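Local coordinates for protein negative regulator of ofd1 (Schizosaccharomyces pombe, PDB 3QTM) that is required for correct translation termination and stabilises the N-terminal domain of the transcription factor Sre1, probably by inhibiting Ofd1, for hypoxic gene expression, at residues L293-D297 with V331-Y337; K232-E237 with L285-R291. All coordinates share one frame; numbering follows the deposited sequence.

Interaction 1: L293-D297 with V331-Y337; sequences LKLAD and VELSPDY
Leu-293 and Asp-297, one turn apart on helix 292-305, take hold of Tyr-337 from two directions. Followed outward, Leu-293 starts with CB 4.0 Å from Tyr-337 CZ, at the hydroxyl end of the ring. With CG beside the backbone N (chi1 -57°), the branch is carried on over the ring. CD2 sits above its centre, 4.1 Å from the centroid of the Tyr-337 ring and 3° off the normal, a CH-pi contact. The same methyl meets Leu-333 CD2 at 3.9 Å, while Leu-293 CD1 lies between Val-331 CG1 and Tyr-337 CE2, 4.1 Å from each, Leu-293 and Val-331 passing antiparallel. At the ring's edge, Tyr-337 OH donates to the syn lone pair of Asp-297 OD1, 2.5 Å away. The carboxylate is nearly coplanar with the ring (15°), and OD1 lies near the ring plane; the bond would limit rotation of the phenol. Ser-334 is the N-cap of helix 335-343, its OG accepting a weak capping bond from Tyr-337 N. Ile-323 of helix 309-328 touches Ala-296, Leu-333 and Tyr-337. Side-chain packing between a helix and the start of the next but one is in keeping with the helical-repeat architecture of the TPR clan.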
loop_
_atom_site.group_PDB
_atom_site.type_symbol
_atom_site.label_atom_id
_atom_site.label_comp_id
_atom_site.label_asym_id
_atom_site.label_seq_id
_atom_site.Cartn_x
_atom_site.Cartn_y
_atom_site.Cartn_z
ATOM N N LEU A 293 -1.180 22.400 8.873
ATOM C CA LEU A 293 -2.108 21.875 9.876
ATOM C C LEU A 293 -1.779 20.434 10.278
ATOM O O LEU A 293 -1.974 20.058 11.422
ATOM C CB LEU A 293 -3.554 21.964 9.392
ATOM C CG LEU A 293 -4.029 23.369 9.016
ATOM C CD1 LEU A 293 -5.500 23.327 8.572
ATOM C CD2 LEU A 293 -3.814 24.344 10.185
ATOM N N LYS A 294 -1.292 19.630 9.335
ATOM C CA LYS A 294 -0.847 18.273 9.646
ATOM C C LYS A 294 0.366 18.289 10.579
ATOM O O LYS A 294 0.464 17.485 11.511
ATOM C CB LYS A 294 -0.517 17.498 8.367
ATOM C CG LYS A 294 0.019 16.094 8.620
ATOM C CD LYS A 294 -0.898 15.328 9.564
ATOM C CE LYS A 294 -0.553 13.850 9.615
ATOM N NZ LYS A 294 -0.787 13.215 8.294
ATOM N N LEU A 295 1.287 19.211 10.328
ATOM C CA LEU A 295 2.426 19.405 11.224
ATOM C C LEU A 295 1.922 19.791 12.613
ATOM O O LEU A 295 2.343 19.227 13.624
ATOM C CB LEU A 295 3.371 20.483 10.673
ATOM C CG LEU A 295 4.466 20.980 11.627
ATOM C CD1 LEU A 295 5.320 19.818 12.156
ATOM C CD2 LEU A 295 5.342 22.042 10.967
ATOM N N ALA A 296 1.001 20.748 12.649
ATOM C CA ALA A 296 0.410 21.196 13.899
ATOM C C ALA A 296 -0.171 20.038 14.720
ATOM O O ALA A 296 0.050 19.961 15.932
ATOM C CB ALA A 296 -0.657 22.258 13.627
ATOM N N ASP A 297 -0.911 19.139 14.069
ATOM C CA ASP A 297 -1.513 18.000 14.768
ATOM C C ASP A 297 -0.465 17.067 15.366
ATOM O O ASP A 297 -0.634 16.563 16.470
ATOM C CB ASP A 297 -2.411 17.196 13.831
ATOM C CG ASP A 297 -3.585 18.008 13.302
ATOM O OD1 ASP A 297 -3.959 19.023 13.936
ATOM O OD2 ASP A 297 -4.135 17.617 12.248
ATOM N N VAL A 331 -5.397 29.713 4.320
ATOM C CA VAL A 331 -6.037 28.461 4.696
ATOM C C VAL A 331 -7.136 28.709 5.726
ATOM O O VAL A 331 -6.919 29.392 6.724
ATOM C CB VAL A 331 -5.015 27.446 5.270
ATOM C CG1 VAL A 331 -5.706 26.136 5.586
ATOM C CG2 VAL A 331 -3.869 27.223 4.288
ATOM N N GLU A 332 -8.312 28.143 5.485
ATOM C CA GLU A 332 -9.424 28.279 6.418
ATOM C C GLU A 332 -9.193 27.440 7.666
ATOM O O GLU A 332 -8.895 26.252 7.574
ATOM C CB GLU A 332 -10.739 27.845 5.768
ATOM C CG GLU A 332 -11.777 27.434 6.800
ATOM C CD GLU A 332 -13.193 27.380 6.255
ATOM O OE1 GLU A 332 -13.399 27.710 5.063
ATOM O OE2 GLU A 332 -14.103 27.004 7.034
ATOM N N LEU A 333 -9.344 28.055 8.831
ATOM C CA LEU A 333 -9.195 27.337 10.088
ATOM C C LEU A 333 -10.538 26.861 10.634
ATOM O O LEU A 333 -11.505 27.615 10.663
ATOM C CB LEU A 333 -8.500 28.211 11.139
ATOM C CG LEU A 333 -7.069 28.639 10.836
ATOM C CD1 LEU A 333 -6.461 29.335 12.037
ATOM C CD2 LEU A 333 -6.231 27.439 10.425
ATOM N N SER A 334 -10.585 25.606 11.069
ATOM C CA SER A 334 -11.715 25.103 11.833
ATOM C C SER A 334 -11.732 25.770 13.209
ATOM O O SER A 334 -10.698 26.231 13.692
ATOM C CB SER A 334 -11.601 23.591 12.006
ATOM O OG SER A 334 -10.611 23.272 12.972
ATOM N N PRO A 335 -12.911 25.817 13.847
ATOM C CA PRO A 335 -13.038 26.379 15.196
ATOM C C PRO A 335 -12.012 25.762 16.144
ATOM O O PRO A 335 -11.502 26.444 17.032
ATOM C CB PRO A 335 -14.455 25.967 15.614
ATOM C CG PRO A 335 -15.192 25.823 14.340
ATOM C CD PRO A 335 -14.196 25.319 13.331
ATOM N N ASP A 336 -11.721 24.482 15.946
ATOM C CA ASP A 336 -10.736 23.778 16.755
ATOM C C ASP A 336 -9.387 24.474 16.702
ATOM O O ASP A 336 -8.811 24.818 17.737
ATOM C CB ASP A 336 -10.590 22.329 16.284
ATOM C CG ASP A 336 -11.662 21.418 16.859
ATOM O OD1 ASP A 336 -12.510 21.908 17.640
ATOM O OD2 ASP A 336 -11.656 20.210 16.534
ATOM N N TYR A 337 -8.880 24.670 15.489
ATOM C CA TYR A 337 -7.589 25.317 15.322
ATOM C C TYR A 337 -7.700 26.754 15.779
ATOM O O TYR A 337 -6.774 27.301 16.381
ATOM C CB TYR A 337 -7.127 25.252 13.868
ATOM C CG TYR A 337 -6.676 23.876 13.431
ATOM C CD1 TYR A 337 -5.534 23.288 13.971
ATOM C CD2 TYR A 337 -7.389 23.163 12.475
ATOM C CE1 TYR A 337 -5.116 22.028 13.572
ATOM C CE2 TYR A 337 -6.980 21.899 12.072
ATOM C CZ TYR A 337 -5.847 21.342 12.623
ATOM O OH TYR A 337 -5.446 20.097 12.213
#

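Interaction 2: K232-E237 with L285-R291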
loop_
_atom_site.group_PDB
_atom_site.type_symbol
_atom_site.label_atom_id
_atom_site.label_comp_id
_atom_site.label_asym_id
_atom_site.label_seq_id
_atom_site.Cartn_x
_atom_site.Cartn_y
_atom_site.Cartn_z
ATOM N N LYS A 232 6.793 10.296 -5.547
ATOM C CA LYS A 232 7.410 10.355 -4.227
ATOM C C LYS A 232 6.368 10.750 -3.178
ATOM O O LYS A 232 6.373 10.244 -2.067
ATOM C CB LYS A 232 8.557 11.354 -4.214
ATOM C CG LYS A 232 9.724 10.997 -5.089
ATOM C CD LYS A 232 10.804 12.050 -4.962
ATOM C CE LYS A 232 11.988 11.776 -5.873
ATOM N NZ LYS A 232 13.047 12.804 -5.676
ATOM N N LEU A 233 5.467 11.651 -3.551
ATOM C CA LEU A 233 4.422 12.118 -2.649
ATOM C C LEU A 233 3.500 11.006 -2.178
ATOM O O LEU A 233 3.215 10.880 -0.984
ATOM C CB LEU A 233 3.579 13.199 -3.326
ATOM C CG LEU A 233 3.977 14.639 -3.049
ATOM C CD1 LEU A 233 3.116 15.601 -3.874
ATOM C CD2 LEU A 233 3.828 14.902 -1.552
ATOM N N ILE A 234 3.004 10.214 -3.121
ATOM C CA ILE A 234 2.085 9.136 -2.783
ATOM C C ILE A 234 2.734 8.157 -1.800
ATOM O O ILE A 234 2.126 7.772 -0.799
ATOM C CB ILE A 234 1.602 8.369 -4.040
ATOM C CG1 ILE A 234 0.950 9.343 -5.039
ATOM C CG2 ILE A 234 0.653 7.233 -3.628
ATOM C CD1 ILE A 234 0.382 8.685 -6.288
ATOM N N ALA A 235 3.971 7.764 -2.100
ATOM C CA ALA A 235 4.756 6.873 -1.237
ATOM C C ALA A 235 5.015 7.469 0.160
ATOM O O ALA A 235 4.833 6.796 1.177
ATOM C CB ALA A 235 6.092 6.529 -1.922
ATOM N N GLN A 236 5.449 8.726 0.200
ATOM C CA GLN A 236 5.773 9.378 1.466
ATOM C C GLN A 236 4.518 9.594 2.310
ATOM O O GLN A 236 4.562 9.453 3.528
ATOM C CB GLN A 236 6.516 10.699 1.244
ATOM C CG GLN A 236 7.923 10.555 0.669
ATOM C CD GLN A 236 8.918 9.917 1.645
ATOM O OE1 GLN A 236 8.588 9.604 2.794
ATOM N NE2 GLN A 236 10.142 9.722 1.181
ATOM N N GLU A 237 3.396 9.913 1.663
ATOM C CA GLU A 237 2.111 9.990 2.364
ATOM C C GLU A 237 1.735 8.663 3.031
ATOM O O GLU A 237 1.191 8.649 4.146
ATOM C CB GLU A 237 0.987 10.426 1.420
ATOM C CG GLU A 237 1.143 11.831 0.850
ATOM C CD GLU A 237 0.538 12.896 1.743
ATOM O OE1 GLU A 237 0.541 12.708 2.980
ATOM O OE2 GLU A 237 0.052 13.921 1.210
ATOM N N LEU A 285 8.382 18.579 -1.044
ATOM C CA LEU A 285 7.971 18.060 -2.349
ATOM C C LEU A 285 6.779 18.831 -2.908
ATOM O O LEU A 285 6.765 19.226 -4.072
ATOM C CB LEU A 285 7.629 16.570 -2.249
ATOM C CG LEU A 285 8.815 15.652 -1.968
ATOM C CD1 LEU A 285 8.347 14.243 -1.569
ATOM C CD2 LEU A 285 9.743 15.615 -3.184
ATOM N N ASP A 286 5.770 19.020 -2.065
ATOM C CA ASP A 286 4.566 19.754 -2.433
ATOM C C ASP A 286 4.292 20.802 -1.358
ATOM O O ASP A 286 3.426 20.616 -0.492
ATOM C CB ASP A 286 3.368 18.811 -2.559
ATOM C CG ASP A 286 2.075 19.549 -2.877
ATOM O OD1 ASP A 286 2.065 20.329 -3.853
ATOM O OD2 ASP A 286 1.069 19.348 -2.155
ATOM N N LYS A 287 5.046 21.894 -1.410
ATOM C CA LYS A 287 4.924 22.943 -0.410
ATOM C C LYS A 287 3.594 23.659 -0.558
ATOM O O LYS A 287 3.396 24.455 -1.480
ATOM C CB LYS A 287 6.090 23.927 -0.511
ATOM C CG LYS A 287 6.172 24.891 0.661
ATOM C CD LYS A 287 7.324 25.857 0.503
ATOM C CE LYS A 287 7.212 26.987 1.513
ATOM N NZ LYS A 287 8.361 27.930 1.410
ATOM N N SER A 288 2.673 23.357 0.345
ATOM C CA SER A 288 1.349 23.944 0.299
ATOM C C SER A 288 0.909 24.262 1.717
ATOM O O SER A 288 1.112 23.455 2.623
ATOM C CB SER A 288 0.366 22.991 -0.378
ATOM O OG SER A 288 -0.626 23.720 -1.085
ATOM N N PRO A 289 0.299 25.441 1.914
ATOM C CA PRO A 289 0.084 25.983 3.263
ATOM C C PRO A 289 -0.812 25.107 4.119
ATOM O O PRO A 289 -0.635 25.076 5.332
ATOM C CB PRO A 289 -0.605 27.336 3.012
ATOM C CG PRO A 289 -0.415 27.627 1.561
ATOM C CD PRO A 289 -0.271 26.306 0.868
ATOM N N GLU A 290 -1.766 24.410 3.512
ATOM C CA GLU A 290 -2.696 23.610 4.304
ATOM C C GLU A 290 -1.991 22.421 4.980
ATOM O O GLU A 290 -2.476 21.883 5.974
ATOM C CB GLU A 290 -3.901 23.155 3.470
ATOM C CG GLU A 290 -3.674 21.892 2.642
ATOM C CD GLU A 290 -2.791 22.119 1.417
ATOM O OE1 GLU A 290 -2.517 23.292 1.069
ATOM O OE2 GLU A 290 -2.373 21.117 0.788
ATOM N N ARG A 291 -0.840 22.032 4.446
ATOM C CA ARG A 291 -0.065 20.956 5.051
ATOM C C ARG A 291 0.388 21.310 6.471
ATOM O O ARG A 291 0.550 20.429 7.318
ATOM C CB ARG A 291 1.132 20.602 4.171
ATOM C CG ARG A 291 0.734 19.949 2.837
ATOM C CD ARG A 291 1.941 19.315 2.153
ATOM N NE ARG A 291 1.595 18.754 0.854
ATOM C CZ ARG A 291 0.931 17.612 0.679
ATOM N NH1 ARG A 291 0.522 16.899 1.730
ATOM N NH2 ARG A 291 0.670 17.187 -0.552
HETATM O O HOH W 1 -0.670 14.564 -1.285
#
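The guanidinium of Arg-291 meets Glu-237 at its edge and Leu-233 CD2 obliquely, 4.0 Å from Arg-291 NH2. Also at the edge, in the guanidinium plane, lie the backbone O of Asp-286 and a water. The Glu-237 carboxylate is turned 57° against this plane, and Arg-291 NH1 reaches Glu-237 OE2 at 3.1 Å from above the carboxylate plane, forming a salt bridge. The water donates to the same OE2 and accepts from Arg-291 NH2, a second link between the two charges. Glu-237 gets there by a bend in its chain (chi2 -88°). On the other flank, Arg-291 NE donates to Asp-286 O at 2.9 Å, and Arg-291 NH2 forms a salt bridge to Asp-286 OD2 at 2.7 Å. All three guanidinium nitrogens are thus engaged, which should hold the group's rotation. A methionine in place of Arg-291 would probably leave the carboxylates of Glu-237 and Asp-286 without their shared counter-charge and the turn after Leu-285 less firmly tied to helix 229-254. Beside this network Leu-233 CD1 presses on Asp-286 CB at 3.5 Å, and Leu-285 CD1 packs on Lys-232 CB at 3.9 Å. The Lys-232 chain extends past Leu-285 CD2 to bond through NZ with Pro-225 O. Ile-282 of helix 262-285 touches Leu-233, Gln-236 and Arg-291, and the contact joins helix 229-254 to the turn that leads from helix 262-285 into helix 292-305.

Interaction 2 comes first along the chain and closes before interaction 1 opens, so the two stand in series within the C-terminal family region, their centres about 16 Å apart. Helix 292-305 follows directly on the turn 286-291 and carries 293-297, so the turn tied to helix 229-254 leads straight into the helix that receives 331-337. The two contacts also touch: Val-331 CG2 lies 3.5 Å from Pro-289 CB, packing the loop before helix 335-343 against the turn. On one side of the chain's centre, interaction 2 ties helix 229-254 to the end of helix 262-285 and the turn beyond, and interaction 1 reaches past helix 309-328 to join helix 292-305 to the last helix of this all-helical stack.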